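Local coordinates for DUF309 domain-containing protein (Thermus thermophilus, PDB 2CWY) that is of unknown function but belongs to the DUF309 family and folds as a small, single-chain bundle of five helices, at residues 19-24 / 41-46; 37-42 / 75-80. One frame throughout, in Å; residues are numbered along the deposited sequence.

Contact 1: residues 19-24 / 41-46; sequences EVHEVL and GVILLA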
loop_
_atom_site.group_PDB
_atom_site.type_symbol
_atom_site.label_atom_id
_atom_site.label_comp_id
_atom_site.label_asym_id
_atom_site.label_seq_id
_atom_site.Cartn_x
_atom_site.Cartn_y
_atom_site.Cartn_z
ATOM N N GLU A 19 3.807 5.403 -8.804
ATOM C CA GLU A 19 2.630 5.317 -9.649
ATOM C C GLU A 19 1.481 4.634 -8.879
ATOM O O GLU A 19 0.323 5.021 -9.009
ATOM C CB GLU A 19 2.952 4.521 -10.911
ATOM C CG GLU A 19 2.125 4.927 -12.101
ATOM C CD GLU A 19 2.350 6.383 -12.472
ATOM O OE1 GLU A 19 3.504 6.855 -12.374
ATOM O OE2 GLU A 19 1.379 7.056 -12.869
ATOM N N VAL A 20 1.805 3.619 -8.084
ATOM C CA VAL A 20 0.789 2.937 -7.292
ATOM C C VAL A 20 0.133 3.974 -6.385
ATOM O O VAL A 20 -1.094 4.027 -6.246
ATOM C CB VAL A 20 1.409 1.807 -6.417
ATOM C CG1 VAL A 20 0.429 1.396 -5.306
ATOM C CG2 VAL A 20 1.733 0.601 -7.295
ATOM N N HIS A 21 0.963 4.817 -5.787
ATOM C CA HIS A 21 0.485 5.861 -4.896
ATOM C C HIS A 21 -0.477 6.823 -5.617
ATOM O O HIS A 21 -1.576 7.118 -5.130
ATOM C CB HIS A 21 1.705 6.596 -4.317
ATOM C CG HIS A 21 1.368 7.582 -3.246
ATOM N ND1 HIS A 21 2.284 7.986 -2.298
ATOM C CD2 HIS A 21 0.218 8.239 -2.964
ATOM C CE1 HIS A 21 1.710 8.847 -1.476
ATOM N NE2 HIS A 21 0.457 9.019 -1.858
ATOM N N GLU A 22 -0.068 7.299 -6.788
ATOM C CA GLU A 22 -0.880 8.218 -7.584
ATOM C C GLU A 22 -2.190 7.600 -8.074
ATOM O O GLU A 22 -3.225 8.262 -8.076
ATOM C CB GLU A 22 -0.075 8.697 -8.793
ATOM C CG GLU A 22 -0.710 9.848 -9.540
ATOM C CD GLU A 22 0.080 10.233 -10.766
ATOM O OE1 GLU A 22 1.327 10.281 -10.678
ATOM O OE2 GLU A 22 -0.549 10.493 -11.815
ATOM N N VAL A 23 -2.150 6.332 -8.485
ATOM C CA VAL A 23 -3.344 5.662 -8.986
ATOM C C VAL A 23 -4.392 5.408 -7.898
ATOM O O VAL A 23 -5.591 5.452 -8.166
ATOM C CB VAL A 23 -2.962 4.325 -9.705
ATOM C CG1 VAL A 23 -4.186 3.445 -9.925
ATOM C CG2 VAL A 23 -2.333 4.646 -11.047
ATOM N N LEU A 24 -3.941 5.180 -6.667
ATOM C CA LEU A 24 -4.862 4.908 -5.569
ATOM C C LEU A 24 -5.425 6.144 -4.868
ATOM O O LEU A 24 -6.430 6.050 -4.165
ATOM C CB LEU A 24 -4.190 4.005 -4.539
ATOM C CG LEU A 24 -3.805 2.603 -5.012
ATOM C CD1 LEU A 24 -3.100 1.890 -3.867
ATOM C CD2 LEU A 24 -5.048 1.824 -5.435
ATOM N N GLY A 41 -3.219 2.447 3.628
ATOM C CA GLY A 41 -2.172 1.531 4.049
ATOM C C GLY A 41 -1.333 1.084 2.859
ATOM O O GLY A 41 -0.105 1.072 2.925
ATOM N N VAL A 42 -1.993 0.712 1.768
ATOM C CA VAL A 42 -1.286 0.285 0.557
ATOM C C VAL A 42 -0.475 1.473 0.001
ATOM O O VAL A 42 0.663 1.312 -0.449
ATOM C CB VAL A 42 -2.280 -0.211 -0.524
ATOM C CG1 VAL A 42 -1.532 -0.534 -1.830
ATOM C CG2 VAL A 42 -3.014 -1.437 -0.024
ATOM N N ILE A 43 -1.074 2.662 0.033
ATOM C CA ILE A 43 -0.396 3.861 -0.431
ATOM C C ILE A 43 0.888 4.088 0.384
ATOM O O ILE A 43 1.939 4.410 -0.178
ATOM C CB ILE A 43 -1.323 5.103 -0.303
ATOM C CG1 ILE A 43 -2.310 5.144 -1.478
ATOM C CG2 ILE A 43 -0.489 6.381 -0.230
ATOM C CD1 ILE A 43 -3.389 6.193 -1.315
ATOM N N LEU A 44 0.803 3.911 1.702
ATOM C CA LEU A 44 1.961 4.127 2.578
ATOM C C LEU A 44 3.050 3.066 2.393
ATOM O O LEU A 44 4.231 3.350 2.585
ATOM C CB LEU A 44 1.499 4.188 4.045
ATOM C CG LEU A 44 0.682 5.443 4.412
ATOM C CD1 LEU A 44 -0.094 5.227 5.728
ATOM C CD2 LEU A 44 1.638 6.623 4.540
ATOM N N LEU A 45 2.659 1.845 2.035
ATOM C CA LEU A 45 3.648 0.796 1.782
ATOM C C LEU A 45 4.378 1.164 0.488
ATOM O O LEU A 45 5.610 1.065 0.402
ATOM C CB LEU A 45 2.969 -0.566 1.612
ATOM C CG LEU A 45 2.235 -1.108 2.840
ATOM C CD1 LEU A 45 1.684 -2.494 2.521
ATOM C CD2 LEU A 45 3.184 -1.181 4.019
ATOM N N ALA A 46 3.619 1.580 -0.525
ATOM C CA ALA A 46 4.237 1.979 -1.789
ATOM C C ALA A 46 5.187 3.156 -1.519
ATOM O O ALA A 46 6.326 3.182 -2.003
ATOM C CB ALA A 46 3.155 2.382 -2.815
#
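V20, H21 and L24 meet V42, I43 and A46 in a buried antiparallel helix-helix contact, whose centre lies about 5 Å from the centre of the chain, between helices 17-30 and 33-53. The segment axes come within 8.6 Å at 156° between their directions, and the backbones are closest at H21 and I43, whose CA atoms lie 5.0 Å apart. That pair carries a CH-pi contact: I43 CG2 sits over one face of the H21 imidazole, 3.4 Å from the ring centroid and 16° off the normal. I43 CG2 is displaced toward the rim, with H21 NE2 nearest at 3.2 Å. The two side chains cross at about a right angle. These helices, consecutive in sequence and joined by a short link, form an alpha-hairpin within the DUF309 fold. The rest of the interface is aliphatic. L24 straddles two partners, with CD1 3.5 Å from V42 CG1 and CB 3.8 Å from I43 CG1. One turn earlier, V20 CG1 lies 3.8 Å from A46 CB, the only side-chain carbon of A46. Helix 5-13 backs this layer, with V8 and L11 on V20 and W5 on L24.

Contact 2: residues 37-42 / 75-80; sequences RLLQGV and PLMGLD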
loop_
_atom_site.group_PDB
_atom_site.type_symbol
_atom_site.label_atom_id
_atom_site.label_comp_id
_atom_site.label_asym_id
_atom_site.label_seq_id
_atom_site.Cartn_x
_atom_site.Cartn_y
_atom_site.Cartn_z
ATOM N N ARG A 37 -9.051 2.950 5.057
ATOM C CA ARG A 37 -7.853 2.563 5.788
ATOM C C ARG A 37 -6.977 1.659 4.919
ATOM O O ARG A 37 -5.756 1.835 4.841
ATOM C CB ARG A 37 -8.241 1.848 7.092
ATOM C CG ARG A 37 -8.646 2.813 8.210
ATOM C CD ARG A 37 -9.278 2.059 9.367
ATOM N NE ARG A 37 -8.405 0.997 9.853
ATOM C CZ ARG A 37 -8.840 -0.070 10.512
ATOM N NH1 ARG A 37 -10.138 -0.207 10.760
ATOM N NH2 ARG A 37 -7.984 -1.004 10.905
ATOM N N LEU A 38 -7.608 0.694 4.257
ATOM C CA LEU A 38 -6.872 -0.207 3.399
ATOM C C LEU A 38 -6.139 0.561 2.303
ATOM O O LEU A 38 -4.956 0.335 2.071
ATOM C CB LEU A 38 -7.813 -1.218 2.762
ATOM C CG LEU A 38 -7.130 -2.044 1.671
ATOM C CD1 LEU A 38 -6.164 -3.042 2.308
ATOM C CD2 LEU A 38 -8.161 -2.746 0.862
ATOM N N LEU A 39 -6.843 1.465 1.622
ATOM C CA LEU A 39 -6.220 2.235 0.539
ATOM C C LEU A 39 -5.034 3.065 1.031
ATOM O O LEU A 39 -3.969 3.079 0.400
ATOM C CB LEU A 39 -7.275 3.117 -0.148
ATOM C CG LEU A 39 -8.299 2.299 -0.955
ATOM C CD1 LEU A 39 -9.564 3.107 -1.174
ATOM C CD2 LEU A 39 -7.684 1.878 -2.294
ATOM N N GLN A 40 -5.192 3.734 2.167
ATOM C CA GLN A 40 -4.091 4.525 2.684
ATOM C C GLN A 40 -2.921 3.640 3.119
ATOM O O GLN A 40 -1.776 4.033 2.990
ATOM C CB GLN A 40 -4.542 5.393 3.849
ATOM C CG GLN A 40 -3.565 6.534 4.104
ATOM C CD GLN A 40 -4.143 7.587 5.009
ATOM O OE1 GLN A 40 -4.667 7.276 6.077
ATOM N NE2 GLN A 40 -4.050 8.843 4.593
ATOM N N GLY A 41 -3.219 2.447 3.628
ATOM C CA GLY A 41 -2.172 1.531 4.049
ATOM C C GLY A 41 -1.333 1.084 2.859
ATOM O O GLY A 41 -0.105 1.072 2.925
ATOM N N VAL A 42 -1.993 0.712 1.768
ATOM C CA VAL A 42 -1.286 0.285 0.557
ATOM C C VAL A 42 -0.475 1.473 0.001
ATOM O O VAL A 42 0.663 1.312 -0.449
ATOM C CB VAL A 42 -2.280 -0.211 -0.524
ATOM C CG1 VAL A 42 -1.532 -0.534 -1.830
ATOM C CG2 VAL A 42 -3.014 -1.437 -0.024
ATOM N N PRO A 75 -8.997 -11.176 2.878
ATOM C CA PRO A 75 -8.766 -9.994 2.047
ATOM C C PRO A 75 -9.822 -8.917 2.246
ATOM O O PRO A 75 -10.815 -9.113 2.960
ATOM C CB PRO A 75 -8.781 -10.563 0.633
ATOM C CG PRO A 75 -9.786 -11.682 0.735
ATOM C CD PRO A 75 -9.375 -12.337 2.047
ATOM N N LEU A 76 -9.588 -7.769 1.622
ATOM C CA LEU A 76 -10.517 -6.650 1.678
ATOM C C LEU A 76 -10.416 -5.958 0.327
ATOM O O LEU A 76 -9.314 -5.754 -0.198
ATOM C CB LEU A 76 -10.149 -5.686 2.808
ATOM C CG LEU A 76 -11.113 -4.527 3.041
ATOM C CD1 LEU A 76 -12.493 -5.070 3.412
ATOM C CD2 LEU A 76 -10.569 -3.632 4.137
HETATM N N MSE A 77 -11.570 -5.622 -0.242
HETATM C CA MSE A 77 -11.640 -4.965 -1.548
HETATM C C MSE A 77 -11.049 -5.838 -2.652
HETATM O O MSE A 77 -10.687 -5.336 -3.710
HETATM C CB MSE A 77 -10.898 -3.620 -1.523
HETATM C CG MSE A 77 -11.442 -2.603 -0.546
HETATM SE SE MSE A 77 -10.734 -0.827 -0.942
HETATM C CE MSE A 77 -11.870 -0.401 -2.447
ATOM N N GLY A 78 -10.948 -7.141 -2.394
ATOM C CA GLY A 78 -10.401 -8.066 -3.373
ATOM C C GLY A 78 -8.886 -8.164 -3.339
ATOM O O GLY A 78 -8.273 -8.731 -4.250
ATOM N N LEU A 79 -8.283 -7.633 -2.278
ATOM C CA LEU A 79 -6.830 -7.636 -2.113
ATOM C C LEU A 79 -6.321 -8.405 -0.884
ATOM O O LEU A 79 -6.822 -8.227 0.224
ATOM C CB LEU A 79 -6.313 -6.189 -2.008
ATOM C CG LEU A 79 -4.818 -6.049 -1.688
ATOM C CD1 LEU A 79 -3.993 -6.550 -2.869
ATOM C CD2 LEU A 79 -4.497 -4.594 -1.376
ATOM N N ASP A 80 -5.327 -9.261 -1.090
ATOM C CA ASP A 80 -4.713 -9.984 0.024
ATOM C C ASP A 80 -3.611 -9.049 0.533
ATOM O O ASP A 80 -2.433 -9.214 0.206
ATOM C CB ASP A 80 -4.099 -11.297 -0.470
ATOM C CG ASP A 80 -3.424 -12.088 0.642
ATOM O OD1 ASP A 80 -3.323 -11.577 1.782
ATOM O OD2 ASP A 80 -2.987 -13.228 0.363
#
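L38, L39 and V42 receive L76, M77 and L79 in an apolar contact between helix 33-53 and a loop; no hydrogen bond crosses it, and 271 Å² is buried over both sides. Most of the side-chain packing gathers round L38. L38 CD2 lies 3.6 Å from CG of M77, a selenomethionine, and the two side chains slide past each other in opposite directions. L38 CD2 also approaches L76 O at 3.4 Å, while nearer the backbone L38 CB packs on L76 CD2 at 3.9 Å. Selenium sits between two leucines, M77 SE lying 3.7 Å from L38 CD2 and 4.0 Å from L39 CG; the side chains of M77 and L39 cross at about a right angle. Further along the helix, L79 CD2 meets V42 CG2 at 3.7 Å.

Backbone bonds shape the loop side. L76 to L79 is a type I' beta turn, closed in both directions: L79 N to L76 O at 3.0 Å and L76 N to L79 O at 3.1 Å. M77 and G78 occupy its corners with positive phi, and L76, M77 and L79 all direct their CB atoms to the helix.

D80 follows as the N-cap of helix 81-92, its OD1 making a weak bond to S83 N. The turn lies in the loop that connects helix 59-69 to helix 81-92, while W81 and L84 of the latter touch L38 and V42, and Y27 and W28 of helix 17-30 pack on L39.

How the contacts relate
Both contacts draw on helix 33-53 and meet at V42, with their centres about 11 Å apart. Contact 1 is the deeper, its centre about 5 Å from the centre of the chain against about 8 Å for that of contact 2, although both are buried: most of the residues that touch are in the interior. V42 divides its two methyls: CG1 serves helix 17-30 and CG2 the loop. L24 CD2 and L39 CD2, 4.1 Å apart, join the two packing layers directly. The chemistry differs with the partner: contact 1 sets helix against helix and includes an imidazole face, whereas contact 2 sets helix against a hydrogen-bonded turn, with leucines and a selenomethionine and no aromatic ring of its own.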